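Local coordinates for protein putative transcription regulator (Lactobacillus plantarum, PDB 3K69) that probably binds DNA through a winged helix-turn-helix domain and regulates transcription, as in the Rrf2-type family of regulators to which it appears to belong, at residues A[51-57]-A[81-85]. Residues are numbered along the deposited sequence; the frame is centred on the assembly and turned at random.
Sequences VLHKHGY and DLYDL. With DMS (dimethyl sulfoxide), chain C.
Leu85 reaches from helix 79-86 to the C-terminal end of helix 46-54 and the turn after it, where it touches Val51, His55 and Tyr57. Its CD1 methyl sits almost centrally over one face of the His55 imidazole, a CH-pi contact with CD1 3.7 Å from the ring centroid and 10° off the normal. The other methyl, CD2, lies 3.5 Å from Tyr57 CE1 at an oblique approach to the phenol ring. With CG anti to the backbone N (chi1 -179°), Leu85 extends from its helix far enough for both methyls to engage; Val51 CG1 packs against its CG at 3.9 Å. One turn earlier, Leu82 CD1 meets Leu52 CD2 at 3.7 Å and also touches Tyr57 CZ, while Leu52 CD2 itself lies over a face of the same phenol, toward its rim. With an alanine at Tyr57, a gap is likely to open beside Leu82 and Leu85, and Leu52 would lose the face it packs on. The imidazole is fixed by His55 ND1 donating to Val51 O (2.8 Å, 158° at the hydrogen), an oxygen that His55 N approaches from the opposite face of its carbonyl plane. Tyr57 is placed by the Schellman motif that ends the helix, with Gly56 at positive phi as its C-prime residue and Tyr57 N bonded to Leu52 O at 3.0 Å. Farther out, Ala14 of helix 9-22 meets Leu52, and Phe11, Val15 and Ile18 meet Leu82. Helix 46-54, probably the second of the helix-turn-helix, and its Schellman turn thus join helix 79-86 by apolar and CH-pi packing, the orienting polar bonds staying within 51-57.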
loop_
_atom_site.group_PDB
_atom_site.type_symbol
_atom_site.label_atom_id
_atom_site.label_comp_id
_atom_site.label_asym_id
_atom_site.label_seq_id
_atom_site.Cartn_x
_atom_site.Cartn_y
_atom_site.Cartn_z
ATOM N N VAL A 51 9.865 -9.094 18.171
ATOM C CA VAL A 51 9.568 -7.650 18.032
ATOM C C VAL A 51 8.416 -7.222 18.979
ATOM O O VAL A 51 8.472 -6.169 19.625
ATOM C CB VAL A 51 9.276 -7.273 16.543
ATOM C CG1 VAL A 51 8.807 -5.832 16.404
ATOM C CG2 VAL A 51 10.517 -7.466 15.696
ATOM N N LEU A 52 7.377 -8.032 19.076
ATOM C CA LEU A 52 6.251 -7.693 19.950
ATOM C C LEU A 52 6.686 -7.716 21.423
ATOM O O LEU A 52 6.344 -6.826 22.190
ATOM C CB LEU A 52 5.113 -8.670 19.727
ATOM C CG LEU A 52 4.342 -8.519 18.414
ATOM C CD1 LEU A 52 3.309 -9.673 18.349
ATOM C CD2 LEU A 52 3.664 -7.107 18.293
ATOM N N HIS A 53 7.426 -8.761 21.797
ATOM C CA HIS A 53 8.056 -8.857 23.093
ATOM C C HIS A 53 8.954 -7.665 23.427
ATOM O O HIS A 53 8.771 -7.069 24.460
ATOM C CB HIS A 53 8.869 -10.123 23.227
ATOM C CG HIS A 53 9.466 -10.302 24.583
ATOM N ND1 HIS A 53 8.752 -10.077 25.745
ATOM C CD2 HIS A 53 10.701 -10.683 24.969
ATOM C CE1 HIS A 53 9.542 -10.288 26.784
ATOM N NE2 HIS A 53 10.714 -10.690 26.342
ATOM N N LYS A 54 9.899 -7.324 22.559
ATOM C CA LYS A 54 10.810 -6.202 22.802
ATOM C C LYS A 54 10.103 -4.871 23.004
ATOM O O LYS A 54 10.613 -3.997 23.687
ATOM C CB LYS A 54 11.836 -6.052 21.656
ATOM C CG LYS A 54 12.831 -7.190 21.623
ATOM C CD LYS A 54 13.792 -7.131 20.419
ATOM C CE LYS A 54 14.825 -8.261 20.548
ATOM N NZ LYS A 54 16.002 -8.152 19.621
ATOM N N HIS A 55 8.922 -4.724 22.410
ATOM C CA HIS A 55 8.166 -3.482 22.485
ATOM C C HIS A 55 7.009 -3.488 23.493
ATOM O O HIS A 55 6.204 -2.585 23.496
ATOM C CB HIS A 55 7.695 -3.104 21.095
ATOM C CG HIS A 55 8.812 -2.674 20.202
ATOM N ND1 HIS A 55 9.482 -3.554 19.380
ATOM C CD2 HIS A 55 9.412 -1.473 20.041
ATOM C CE1 HIS A 55 10.447 -2.908 18.745
ATOM N NE2 HIS A 55 10.420 -1.644 19.122
ATOM N N GLY A 56 6.961 -4.500 24.339
ATOM C CA GLY A 56 6.086 -4.500 25.500
ATOM C C GLY A 56 4.701 -5.090 25.311
ATOM O O GLY A 56 3.906 -5.001 26.220
ATOM N N TYR A 57 4.420 -5.706 24.156
ATOM C CA TYR A 57 3.092 -6.294 23.892
ATOM C C TYR A 57 2.846 -7.566 24.677
ATOM O O TYR A 57 1.719 -7.830 25.082
ATOM C CB TYR A 57 2.850 -6.595 22.396
ATOM C CG TYR A 57 2.659 -5.354 21.557
ATOM C CD1 TYR A 57 3.743 -4.660 21.036
ATOM C CD2 TYR A 57 1.391 -4.898 21.253
ATOM C CE1 TYR A 57 3.546 -3.494 20.250
ATOM C CE2 TYR A 57 1.185 -3.737 20.501
ATOM C CZ TYR A 57 2.272 -3.026 20.021
ATOM O OH TYR A 57 2.043 -1.923 19.234
ATOM N N ASP A 81 -0.448 1.936 15.634
ATOM C CA ASP A 81 0.820 1.653 16.286
ATOM C C ASP A 81 1.300 0.250 15.921
ATOM O O ASP A 81 2.426 0.078 15.527
ATOM C CB ASP A 81 0.701 1.774 17.812
ATOM C CG ASP A 81 0.550 3.205 18.283
ATOM O OD1 ASP A 81 0.835 4.115 17.476
ATOM O OD2 ASP A 81 0.159 3.411 19.458
ATOM N N LEU A 82 0.439 -0.739 16.017
ATOM C CA LEU A 82 0.828 -2.111 15.651
ATOM C C LEU A 82 1.242 -2.242 14.173
ATOM O O LEU A 82 2.288 -2.847 13.857
ATOM C CB LEU A 82 -0.316 -3.081 15.986
ATOM C CG LEU A 82 0.009 -4.561 15.776
ATOM C CD1 LEU A 82 1.232 -4.953 16.627
ATOM C CD2 LEU A 82 -1.278 -5.453 16.072
ATOM N N TYR A 83 0.436 -1.649 13.281
ATOM C CA TYR A 83 0.697 -1.655 11.827
ATOM C C TYR A 83 2.075 -1.016 11.541
ATOM O O TYR A 83 2.873 -1.562 10.789
ATOM C CB TYR A 83 -0.428 -0.923 11.030
ATOM C CG TYR A 83 -0.284 -1.116 9.539
ATOM C CD1 TYR A 83 0.577 -0.302 8.784
ATOM C CD2 TYR A 83 -0.939 -2.160 8.894
ATOM C CE1 TYR A 83 0.770 -0.528 7.430
ATOM C CE2 TYR A 83 -0.756 -2.397 7.503
ATOM C CZ TYR A 83 0.112 -1.581 6.788
ATOM O OH TYR A 83 0.311 -1.781 5.427
ATOM N N ASP A 84 2.320 0.142 12.153
ATOM C CA ASP A 84 3.531 0.888 11.925
ATOM C C ASP A 84 4.746 0.117 12.427
ATOM O O ASP A 84 5.811 0.141 11.785
ATOM C CB ASP A 84 3.467 2.293 12.544
ATOM C CG ASP A 84 2.382 3.191 11.930
ATOM O OD1 ASP A 84 1.834 2.927 10.813
ATOM O OD2 ASP A 84 2.052 4.181 12.620
ATOM N N LEU A 85 4.590 -0.604 13.543
ATOM C CA LEU A 85 5.672 -1.440 14.055
ATOM C C LEU A 85 5.967 -2.628 13.149
ATOM O O LEU A 85 7.114 -2.897 12.833
ATOM C CB LEU A 85 5.378 -1.902 15.494
ATOM C CG LEU A 85 6.406 -2.787 16.228
ATOM C CD1 LEU A 85 7.767 -2.063 16.425
ATOM C CD2 LEU A 85 5.773 -3.276 17.552
HETATM S S DMS C . -1.573 -4.733 4.425
HETATM O O DMS C . -0.364 -3.514 3.921
HETATM C C1 DMS C . -2.673 -5.229 3.088
HETATM C C2 DMS C . -0.710 -6.320 4.679
#